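Side-chain contacts in probable glutathione S-transferase 5 (Caenorhabditis elegans, PDB 1ZL9), which conjugates reduced glutathione to a wide range of hydrophobic electrophiles of outside or internal origin, releasing a halide in the case of organic halides: residues A[2-7]-A[71-76]; A[65-70]-A[95-100]; A[160-165]-A[183-188]. One frame throughout, in Å; residues are numbered along the deposited sequence.

Contact 1 of 3, residues A[2-7]-A[71-76]; sequences VSYKLT and RFLARE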
loop_
_atom_site.group_PDB
_atom_site.type_symbol
_atom_site.label_atom_id
_atom_site.label_comp_id
_atom_site.label_asym_id
_atom_site.label_seq_id
_atom_site.Cartn_x
_atom_site.Cartn_y
_atom_site.Cartn_z
ATOM N N VAL A 2 27.070 -0.231 3.877
ATOM C CA VAL A 2 25.893 0.004 2.974
ATOM C C VAL A 2 25.593 1.494 2.766
ATOM O O VAL A 2 25.433 2.239 3.727
ATOM C CB VAL A 2 24.650 -0.710 3.530
ATOM C CG1 VAL A 2 23.330 -0.357 2.756
ATOM C CG2 VAL A 2 24.902 -2.229 3.515
ATOM N N SER A 3 25.524 1.939 1.517
ATOM C CA SER A 3 25.382 3.364 1.272
ATOM C C SER A 3 23.916 3.680 0.840
ATOM O O SER A 3 23.351 3.023 -0.021
ATOM C CB SER A 3 26.483 3.853 0.313
ATOM O OG SER A 3 25.971 4.540 -0.786
ATOM N N TYR A 4 23.293 4.633 1.527
ATOM C CA TYR A 4 21.899 5.009 1.300
ATOM C C TYR A 4 21.762 6.371 0.687
ATOM O O TYR A 4 22.398 7.321 1.149
ATOM C CB TYR A 4 21.143 5.031 2.627
ATOM C CG TYR A 4 20.973 3.713 3.289
ATOM C CD1 TYR A 4 20.086 2.765 2.785
ATOM C CD2 TYR A 4 21.714 3.394 4.454
ATOM C CE1 TYR A 4 19.888 1.567 3.467
ATOM C CE2 TYR A 4 21.546 2.194 5.081
ATOM C CZ TYR A 4 20.667 1.292 4.586
ATOM O OH TYR A 4 20.496 0.123 5.212
ATOM N N LYS A 5 20.920 6.467 -0.342
ATOM C CA LYS A 5 20.637 7.736 -1.033
ATOM C C LYS A 5 19.143 7.836 -1.315
ATOM O O LYS A 5 18.569 6.970 -1.952
ATOM C CB LYS A 5 21.424 7.845 -2.342
ATOM C CG LYS A 5 21.211 9.189 -3.070
ATOM C CD LYS A 5 22.046 9.215 -4.360
ATOM C CE LYS A 5 21.868 10.482 -5.133
ATOM N NZ LYS A 5 22.720 10.499 -6.438
ATOM N N LEU A 6 18.500 8.873 -0.795
ATOM C CA LEU A 6 17.071 9.014 -0.949
ATOM C C LEU A 6 16.841 10.139 -1.939
ATOM O O LEU A 6 17.346 11.231 -1.758
ATOM C CB LEU A 6 16.402 9.377 0.383
ATOM C CG LEU A 6 14.884 9.587 0.324
ATOM C CD1 LEU A 6 14.135 8.215 0.162
ATOM C CD2 LEU A 6 14.351 10.267 1.580
ATOM N N THR A 7 16.093 9.884 -2.981
ATOM C CA THR A 7 15.794 10.925 -3.965
ATOM C C THR A 7 14.327 11.265 -3.882
ATOM O O THR A 7 13.460 10.397 -4.032
ATOM C CB THR A 7 16.120 10.415 -5.314
ATOM O OG1 THR A 7 17.518 10.182 -5.376
ATOM C CG2 THR A 7 15.801 11.420 -6.329
ATOM N N ARG A 71 8.983 0.780 4.894
ATOM C CA ARG A 71 8.902 -0.570 5.497
ATOM C C ARG A 71 10.272 -1.275 5.453
ATOM O O ARG A 71 10.700 -1.894 6.424
ATOM C CB ARG A 71 7.817 -1.436 4.836
ATOM C CG ARG A 71 7.694 -2.864 5.449
ATOM C CD ARG A 71 6.531 -3.672 4.994
ATOM N NE ARG A 71 5.361 -3.049 5.564
ATOM C CZ ARG A 71 4.570 -2.175 4.966
ATOM N NH1 ARG A 71 4.645 -1.894 3.644
ATOM N NH2 ARG A 71 3.634 -1.597 5.685
ATOM N N PHE A 72 10.977 -1.135 4.348
ATOM C CA PHE A 72 12.271 -1.762 4.200
ATOM C C PHE A 72 13.228 -1.181 5.234
ATOM O O PHE A 72 13.881 -1.922 6.009
ATOM C CB PHE A 72 12.816 -1.504 2.799
ATOM C CG PHE A 72 14.282 -1.845 2.663
ATOM C CD1 PHE A 72 14.678 -3.156 2.582
ATOM C CD2 PHE A 72 15.260 -0.856 2.582
ATOM C CE1 PHE A 72 16.041 -3.488 2.443
ATOM C CE2 PHE A 72 16.605 -1.198 2.510
ATOM C CZ PHE A 72 16.988 -2.493 2.418
ATOM N N LEU A 73 13.227 0.156 5.321
ATOM C CA LEU A 73 14.124 0.806 6.263
ATOM C C LEU A 73 13.698 0.519 7.712
ATOM O O LEU A 73 14.556 0.258 8.569
ATOM C CB LEU A 73 14.181 2.293 6.029
ATOM C CG LEU A 73 14.792 2.743 4.689
ATOM C CD1 LEU A 73 14.573 4.203 4.612
ATOM C CD2 LEU A 73 16.212 2.440 4.572
ATOM N N ALA A 74 12.418 0.582 7.999
ATOM C CA ALA A 74 11.937 0.324 9.352
ATOM C C ALA A 74 12.325 -1.096 9.806
ATOM O O ALA A 74 12.714 -1.281 10.986
ATOM C CB ALA A 74 10.425 0.545 9.499
ATOM N N ARG A 75 12.222 -2.081 8.920
ATOM C CA ARG A 75 12.601 -3.433 9.301
ATOM C C ARG A 75 14.098 -3.561 9.595
ATOM O O ARG A 75 14.456 -4.278 10.515
ATOM C CB ARG A 75 12.211 -4.434 8.265
ATOM C CG ARG A 75 10.705 -4.673 8.253
ATOM C CD ARG A 75 10.225 -5.590 7.105
ATOM N NE ARG A 75 10.850 -6.891 7.140
ATOM C CZ ARG A 75 10.603 -7.891 6.294
ATOM N NH1 ARG A 75 9.720 -7.744 5.289
ATOM N NH2 ARG A 75 11.241 -9.057 6.480
ATOM N N GLU A 76 14.938 -2.832 8.853
ATOM C CA GLU A 76 16.405 -2.891 9.074
ATOM C C GLU A 76 16.704 -2.261 10.460
ATOM O O GLU A 76 17.654 -2.660 11.149
ATOM C CB GLU A 76 17.169 -2.092 8.031
ATOM C CG GLU A 76 17.189 -2.655 6.637
ATOM C CD GLU A 76 17.777 -4.065 6.614
ATOM O OE1 GLU A 76 17.145 -4.961 5.950
ATOM O OE2 GLU A 76 18.817 -4.281 7.325
#

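Contact 2 of 3, residues A[65-70]-A[95-100]; sequences QSHAIA and DQYKDY. With GSH (glutathione), chain C; GSH (glutathione), chain D.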
loop_
_atom_site.group_PDB
_atom_site.type_symbol
_atom_site.label_atom_id
_atom_site.label_comp_id
_atom_site.label_asym_id
_atom_site.label_seq_id
_atom_site.Cartn_x
_atom_site.Cartn_y
_atom_site.Cartn_z
ATOM N N GLN A 65 8.472 3.429 -4.313
ATOM C CA GLN A 65 7.218 3.382 -3.533
ATOM C C GLN A 65 7.405 3.741 -2.044
ATOM O O GLN A 65 8.062 3.014 -1.310
ATOM C CB GLN A 65 6.485 2.065 -3.715
ATOM C CG GLN A 65 5.787 2.012 -5.124
ATOM C CD GLN A 65 4.472 2.756 -5.210
ATOM O OE1 GLN A 65 3.886 2.908 -6.314
ATOM N NE2 GLN A 65 3.981 3.193 -4.100
ATOM N N SER A 66 6.854 4.884 -1.651
ATOM C CA SER A 66 7.078 5.460 -0.342
ATOM C C SER A 66 6.915 4.498 0.816
ATOM O O SER A 66 7.790 4.509 1.690
ATOM C CB SER A 66 6.189 6.709 -0.133
ATOM O OG SER A 66 4.826 6.420 -0.128
ATOM N N HIS A 67 5.841 3.674 0.799
ATOM C CA HIS A 67 5.568 2.718 1.857
ATOM C C HIS A 67 6.562 1.546 1.784
ATOM O O HIS A 67 6.973 1.057 2.831
ATOM C CB HIS A 67 4.135 2.167 1.878
ATOM C CG HIS A 67 3.089 3.125 2.373
ATOM N ND1 HIS A 67 2.779 3.279 3.680
ATOM C CD2 HIS A 67 2.132 3.806 1.717
ATOM C CE1 HIS A 67 1.839 4.189 3.832
ATOM N NE2 HIS A 67 1.432 4.540 2.651
ATOM N N ALA A 68 6.932 1.128 0.556
ATOM C CA ALA A 68 7.888 0.020 0.439
ATOM C C ALA A 68 9.243 0.420 0.982
ATOM O O ALA A 68 9.881 -0.364 1.645
ATOM C CB ALA A 68 7.979 -0.540 -0.996
ATOM N N ILE A 69 9.687 1.648 0.703
ATOM C CA ILE A 69 10.875 2.189 1.268
ATOM C C ILE A 69 10.825 2.286 2.787
ATOM O O ILE A 69 11.739 1.838 3.442
ATOM C CB ILE A 69 11.154 3.540 0.636
ATOM C CG1 ILE A 69 11.410 3.395 -0.884
ATOM C CG2 ILE A 69 12.349 4.209 1.250
ATOM C CD1 ILE A 69 11.287 4.681 -1.665
ATOM N N ALA A 70 9.774 2.896 3.340
ATOM C CA ALA A 70 9.677 3.100 4.783
ATOM C C ALA A 70 9.686 1.741 5.484
ATOM O O ALA A 70 10.348 1.536 6.519
ATOM C CB ALA A 70 8.371 3.848 5.102
ATOM N N ASP A 95 -1.735 1.246 5.381
ATOM C CA ASP A 95 -2.585 1.102 4.199
ATOM C C ASP A 95 -3.903 1.836 4.340
ATOM O O ASP A 95 -4.423 2.369 3.349
ATOM C CB ASP A 95 -2.820 -0.368 3.883
ATOM C CG ASP A 95 -1.613 -0.989 3.151
ATOM O OD1 ASP A 95 -0.529 -0.330 3.086
ATOM O OD2 ASP A 95 -1.687 -2.105 2.578
ATOM N N GLN A 96 -4.476 1.876 5.546
ATOM C CA GLN A 96 -5.671 2.691 5.731
ATOM C C GLN A 96 -5.311 4.181 5.567
ATOM O O GLN A 96 -6.094 4.973 5.136
ATOM C CB GLN A 96 -6.311 2.449 7.113
ATOM C CG GLN A 96 -7.664 3.091 7.301
ATOM C CD GLN A 96 -8.728 2.596 6.405
ATOM O OE1 GLN A 96 -9.691 3.339 6.119
ATOM N NE2 GLN A 96 -8.634 1.377 5.980
ATOM N N TYR A 97 -4.120 4.563 6.008
ATOM C CA TYR A 97 -3.591 5.901 5.800
ATOM C C TYR A 97 -3.459 6.272 4.300
ATOM O O TYR A 97 -3.771 7.384 3.878
ATOM C CB TYR A 97 -2.228 6.002 6.519
ATOM C CG TYR A 97 -1.540 7.325 6.335
ATOM C CD1 TYR A 97 -2.199 8.513 6.613
ATOM C CD2 TYR A 97 -0.196 7.400 6.015
ATOM C CE1 TYR A 97 -1.599 9.724 6.444
ATOM C CE2 TYR A 97 0.466 8.694 5.895
ATOM C CZ TYR A 97 -0.286 9.837 6.125
ATOM O OH TYR A 97 0.242 11.136 6.028
ATOM N N LYS A 98 -2.999 5.350 3.484
ATOM C CA LYS A 98 -3.066 5.527 2.033
ATOM C C LYS A 98 -4.462 5.761 1.518
ATOM O O LYS A 98 -4.630 6.578 0.636
ATOM C CB LYS A 98 -2.561 4.290 1.285
ATOM C CG LYS A 98 -1.256 4.330 0.714
ATOM C CD LYS A 98 -1.112 3.223 -0.385
ATOM C CE LYS A 98 0.351 2.777 -0.553
ATOM N NZ LYS A 98 1.176 3.755 -1.283
ATOM N N ASP A 99 -5.455 4.989 1.990
ATOM C CA ASP A 99 -6.860 5.196 1.597
ATOM C C ASP A 99 -7.356 6.603 1.997
ATOM O O ASP A 99 -7.994 7.266 1.234
ATOM C CB ASP A 99 -7.765 4.126 2.212
ATOM C CG ASP A 99 -7.522 2.738 1.645
ATOM O OD1 ASP A 99 -6.850 2.617 0.591
ATOM O OD2 ASP A 99 -8.039 1.701 2.175
ATOM N N TYR A 100 -7.034 7.056 3.209
ATOM C CA TYR A 100 -7.375 8.384 3.654
ATOM C C TYR A 100 -6.731 9.388 2.723
ATOM O O TYR A 100 -7.374 10.336 2.275
ATOM C CB TYR A 100 -6.859 8.612 5.082
ATOM C CG TYR A 100 -6.583 10.042 5.481
ATOM C CD1 TYR A 100 -7.623 10.944 5.641
ATOM C CD2 TYR A 100 -5.291 10.489 5.742
ATOM C CE1 TYR A 100 -7.342 12.301 6.017
ATOM C CE2 TYR A 100 -5.021 11.796 6.125
ATOM C CZ TYR A 100 -6.044 12.688 6.289
ATOM O OH TYR A 100 -5.806 13.991 6.692
HETATM N N1 GSH C . 2.386 5.327 -4.747
HETATM C CA1 GSH C . 3.338 6.386 -4.743
HETATM C C1 GSH C . 4.248 6.346 -3.583
HETATM O O11 GSH C . 5.568 6.543 -3.677
HETATM O O12 GSH C . 3.701 6.226 -2.421
HETATM C CB1 GSH C . 3.159 7.652 -5.520
HETATM C CG1 GSH C . 4.444 8.344 -6.002
HETATM C CD1 GSH C . 4.101 9.708 -6.568
HETATM O OE1 GSH C . 2.791 9.967 -6.816
HETATM N N2 GSH C . 5.057 10.591 -6.859
HETATM C CA2 GSH C . 4.760 11.939 -7.244
HETATM C C2 GSH C . 5.593 12.238 -8.455
HETATM O O2 GSH C . 6.863 11.726 -8.433
HETATM C CB2 GSH C . 5.157 12.755 -6.019
HETATM S SG2 GSH C . 4.916 14.508 -6.368
HETATM N N3 GSH C . 5.169 12.995 -9.439
HETATM C CA3 GSH C . 5.997 13.482 -10.544
HETATM C C3 GSH C . 5.730 12.695 -11.802
HETATM O O31 GSH C . 4.790 11.657 -11.759
HETATM O O32 GSH C . 6.368 12.908 -12.931
HETATM N N1 GSH D . -7.558 -0.622 1.064
HETATM C CA1 GSH D . -8.596 -1.590 1.173
HETATM C C1 GSH D . -8.088 -2.976 1.094
HETATM O O11 GSH D . -8.461 -4.104 1.805
HETATM O O12 GSH D . -7.145 -3.234 0.196
HETATM C CB1 GSH D . -9.872 -1.358 0.472
HETATM C CG1 GSH D . -10.976 -2.148 1.191
HETATM C CD1 GSH D . -12.313 -2.002 0.474
HETATM O OE1 GSH D . -12.446 -1.000 -0.413
HETATM N N2 GSH D . -13.304 -2.840 0.731
HETATM C CA2 GSH D . -14.599 -2.805 0.044
HETATM C C2 GSH D . -15.744 -2.841 1.000
HETATM O O2 GSH D . -15.690 -3.699 2.057
HETATM C CB2 GSH D . -14.656 -4.028 -0.842
HETATM S SG2 GSH D . -16.217 -4.026 -1.744
HETATM N N3 GSH D . -16.813 -2.097 0.799
HETATM C CA3 GSH D . -18.018 -2.222 1.583
HETATM C C3 GSH D . -18.231 -1.093 2.551
HETATM O O31 GSH D . -17.297 -0.054 2.646
HETATM O O32 GSH D . -19.267 -1.084 3.349
HETATM O O HOH W 1 3.969 3.029 -1.286
#

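Contact 3 of 3, residues A[160-165]-A[183-188]; sequences LAIAQH and KAHAEK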
loop_
_atom_site.group_PDB
_atom_site.type_symbol
_atom_site.label_atom_id
_atom_site.label_comp_id
_atom_site.label_asym_id
_atom_site.label_seq_id
_atom_site.Cartn_x
_atom_site.Cartn_y
_atom_site.Cartn_z
ATOM N N LEU A 160 5.720 7.912 13.231
ATOM C CA LEU A 160 6.435 9.020 12.621
ATOM C C LEU A 160 5.591 9.674 11.543
ATOM O O LEU A 160 5.528 10.917 11.481
ATOM C CB LEU A 160 7.797 8.576 12.012
ATOM C CG LEU A 160 8.791 8.099 13.067
ATOM C CD1 LEU A 160 9.980 7.412 12.439
ATOM C CD2 LEU A 160 9.361 9.149 13.954
ATOM N N ALA A 161 5.007 8.858 10.684
ATOM C CA ALA A 161 4.215 9.376 9.562
ATOM C C ALA A 161 2.961 10.106 10.066
ATOM O O ALA A 161 2.655 11.240 9.622
ATOM C CB ALA A 161 3.859 8.283 8.513
ATOM N N ILE A 162 2.272 9.511 11.024
ATOM C CA ILE A 162 1.030 10.109 11.472
ATOM C C ILE A 162 1.314 11.377 12.284
ATOM O O ILE A 162 0.634 12.373 12.155
ATOM C CB ILE A 162 0.213 9.065 12.303
ATOM C CG1 ILE A 162 -0.309 7.896 11.403
ATOM C CG2 ILE A 162 -0.894 9.709 13.034
ATOM C CD1 ILE A 162 -1.141 8.320 10.212
ATOM N N ALA A 163 2.294 11.332 13.180
ATOM C CA ALA A 163 2.676 12.535 13.907
ATOM C C ALA A 163 3.075 13.677 13.015
ATOM O O ALA A 163 2.709 14.814 13.267
ATOM C CB ALA A 163 3.806 12.283 14.902
ATOM N N GLN A 164 3.755 13.387 11.921
ATOM C CA GLN A 164 4.179 14.461 11.022
ATOM C C GLN A 164 2.956 15.057 10.254
ATOM O O GLN A 164 2.841 16.268 10.064
ATOM C CB GLN A 164 5.196 13.913 10.019
ATOM C CG GLN A 164 5.769 15.027 9.106
ATOM C CD GLN A 164 6.338 16.225 9.853
ATOM O OE1 GLN A 164 5.792 17.361 9.797
ATOM N NE2 GLN A 164 7.396 15.990 10.579
ATOM N N HIS A 165 2.028 14.203 9.889
ATOM C CA HIS A 165 0.760 14.660 9.229
ATOM C C HIS A 165 -0.057 15.541 10.199
ATOM O O HIS A 165 -0.446 16.657 9.886
ATOM C CB HIS A 165 -0.066 13.461 8.721
ATOM C CG HIS A 165 -1.313 13.865 7.971
ATOM N ND1 HIS A 165 -2.147 14.848 8.414
ATOM C CD2 HIS A 165 -1.837 13.471 6.797
ATOM C CE1 HIS A 165 -3.163 14.996 7.581
ATOM N NE2 HIS A 165 -2.998 14.185 6.595
ATOM N N LYS A 183 -3.330 15.048 18.794
ATOM C CA LYS A 183 -2.470 16.160 19.108
ATOM C C LYS A 183 -1.476 15.775 20.176
ATOM O O LYS A 183 -0.337 16.156 20.048
ATOM C CB LYS A 183 -3.274 17.400 19.521
ATOM C CG LYS A 183 -2.431 18.522 20.088
ATOM C CD LYS A 183 -3.287 19.696 20.494
ATOM C CE LYS A 183 -2.454 20.808 21.242
ATOM N NZ LYS A 183 -2.041 21.808 20.206
ATOM N N ALA A 184 -1.897 15.035 21.227
ATOM C CA ALA A 184 -0.956 14.525 22.204
ATOM C C ALA A 184 0.053 13.564 21.543
ATOM O O ALA A 184 1.271 13.619 21.839
ATOM C CB ALA A 184 -1.645 13.844 23.373
ATOM N N HIS A 185 -0.430 12.685 20.671
ATOM C CA HIS A 185 0.485 11.746 19.974
ATOM C C HIS A 185 1.528 12.474 19.177
ATOM O O HIS A 185 2.730 12.141 19.299
ATOM C CB HIS A 185 -0.294 10.773 19.132
ATOM C CG HIS A 185 0.513 10.003 18.136
ATOM N ND1 HIS A 185 0.956 8.719 18.361
ATOM C CD2 HIS A 185 0.877 10.316 16.872
ATOM C CE1 HIS A 185 1.620 8.297 17.289
ATOM N NE2 HIS A 185 1.580 9.249 16.371
ATOM N N ALA A 186 1.122 13.517 18.447
ATOM C CA ALA A 186 2.060 14.302 17.642
ATOM C C ALA A 186 3.124 14.956 18.523
ATOM O O ALA A 186 4.294 14.939 18.201
ATOM C CB ALA A 186 1.361 15.376 16.851
ATOM N N GLU A 187 2.684 15.559 19.612
ATOM C CA GLU A 187 3.612 16.194 20.543
ATOM C C GLU A 187 4.590 15.211 21.128
ATOM O O GLU A 187 5.785 15.552 21.265
ATOM C CB GLU A 187 2.854 16.936 21.664
ATOM C CG GLU A 187 2.059 18.079 21.048
ATOM C CD GLU A 187 0.995 18.664 22.006
ATOM O OE1 GLU A 187 0.503 19.778 21.716
ATOM O OE2 GLU A 187 0.647 18.013 23.017
ATOM N N LYS A 188 4.116 14.014 21.536
ATOM C CA LYS A 188 4.989 12.969 22.074
ATOM C C LYS A 188 6.073 12.477 21.039
ATOM O O LYS A 188 7.270 12.326 21.349
ATOM C CB LYS A 188 4.119 11.749 22.483
ATOM C CG LYS A 188 4.873 10.491 22.960
ATOM C CD LYS A 188 3.897 9.316 23.219
ATOM C CE LYS A 188 4.594 8.080 23.667
ATOM N NZ LYS A 188 5.542 8.320 24.810
#

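Contact 1 of 3, residues A[2-7]-A[71-76]
Tyr4 meets Leu73 and Phe72 through one corner of its ring, and the contact is wholly apolar. CE1 of Tyr4 lies 3.9 Å from the Leu73 methyl CD2, which comes in obliquely while the two side chains run past each other in opposite directions. With CG anti to the carbonyl carbon (chi1 -65°), the Leu73 side chain brings its branched end nearer the strand than its first bond would suggest. Leu73 also touches Leu56 of strand 55-58 and Ile21 and Phe22 of helix 16-25, a position that suits a compact, branched aliphatic group.

Between the aromatic rings the approach is edge to edge: Tyr4 CE1 and Phe72 CE2 are 4.4 Å apart, each near the plane of the other ring. Val2 CG1 rides 3.6 Å above one face of the Tyr4 ring, offset toward its rim. Phe72 and Trp85 of the second subunit form an edge-to-face pair.

A long tyrosine can bridge the distance from strand to helix, whose nearest CA atoms, those of Tyr4 and Leu73, are 10.1 Å apart. Helix laid against sheet in this way belongs to the thioredoxin-like N-terminal domain of glutathione transferases.

Contact 2 of 3, residues A[65-70]-A[95-100]
His67 and Lys98 reach for each other from opposite directions: the histidine has CG beside its backbone N and anti to the carbonyl carbon (chi1 -74°), while the lysine runs out nearly extended and then bends at its last torsion (chi4 -75°), carrying NZ to a water that the backbone of His67 also binds. The placement of the lysine end against the imidazole is doubtful, because the carbon contact between them is modelled too short. The water accepts from Lys98 NZ at 2.9 Å and from the backbone His67 N at 2.9 Å, and donates only weakly to O12 of the glutathione bound here.

That ligand's carboxylate sits at the start of helix 66-76, where first-turn N-H groups have no carbonyl of a preceding turn to bind. Ser66 N gives O11 a nearly straight bond of 2.9 Å (164° at the hydrogen), and Ser66 OG donates to O12 at 2.6 Å. This is the glutathione site of the transferase, its thioredoxin-like half offering a helix N-terminus to the anion. Serine suits the position, since a short hydroxyl can reach the carboxylate beside its own N-H. Lys98 NZ, 3.7 Å from O12, probably adds favourable charge from the helical domain.

Segment 95-100, part of helix 84-112, also serves the partner's site, for Asp99 OD2 accepts from N1 of the second glutathione at 2.6 Å, a carboxylate matched to an amino group. Tyr97 CD2 lies at the edge of the His67 ring, 4.4 Å from His67 CE1, and Trp157 meets that imidazole too.

Contact 3 of 3, residues A[160-165]-A[183-188]
His185 NE2 makes a weak hydrogen bond with the carbonyl of Asp159 in helix 157-171, and two further groups of that helix pack against it without bonding: the backbone N of Ala163 at 3.9 Å and the methyl CG2 of Ile162 at 4.2 Å. Helices 157-171 and 180-191 are two members of the all-helical C-terminal domain of the glutathione transferase fold, and here they cross steeply, the local axes making a signed angle of -111° with a closest approach of 8.4 Å.

The imidazole extends from its helix with CG turned away from the backbone N and beside the carbonyl carbon (chi1 166°), which carries the ring across to the neighbouring helix. Ala163 N lies at the ring edge, in its plane, while Ile162 comes up obliquely, its side chain crossing that of His185 at about a right angle. ND1 has a weak bond of its own, to the Gly148 carbonyl. Histidine therefore suits a buried place where backbone oxygens are available to both ring nitrogens; if both weak bonds are real, they would favour the doubly protonated ring.

Alanines make the close crossing possible. Ala163 and Ala186 bring their CA atoms to 4.2 Å, a spacing that leaves room for little more than a methyl. Ala163 CB points at the opposing helix and rests 3.8 Å from Ala186 CA, and His185 CD2 lies 4.0 Å from the same Ala163 CB. The end of the Ile162 side chain leads away from this crossing, and the residue also packs on Phe134 and Leu138 of helix 119-145, where a branched aliphatic chain fits an apolar setting. Ala186 offers its own methyl to backbone: its CB lies 3.9 Å from Ala163 O.

Contacts 1 and 2 draw on the same helix, 66-76: its later turns pack apolar side chains against the sheet in contact 1, while its first turn presents N-H and hydroxyl groups to ligand and water in contact 2. Contact 1 stays within the thioredoxin-like domain, contact 3 within the helical one, and contact 2 joins the two. Contacts 1 and 3 are buried, whereas contact 2 is only partly so, as befits a site that must admit glutathione. The second subunit reaches contacts 1 and 2 but not contact 3. Contacts 2 and 3 touch directly, Tyr97 CD1 lying 3.8 Å from Ile162 CD1.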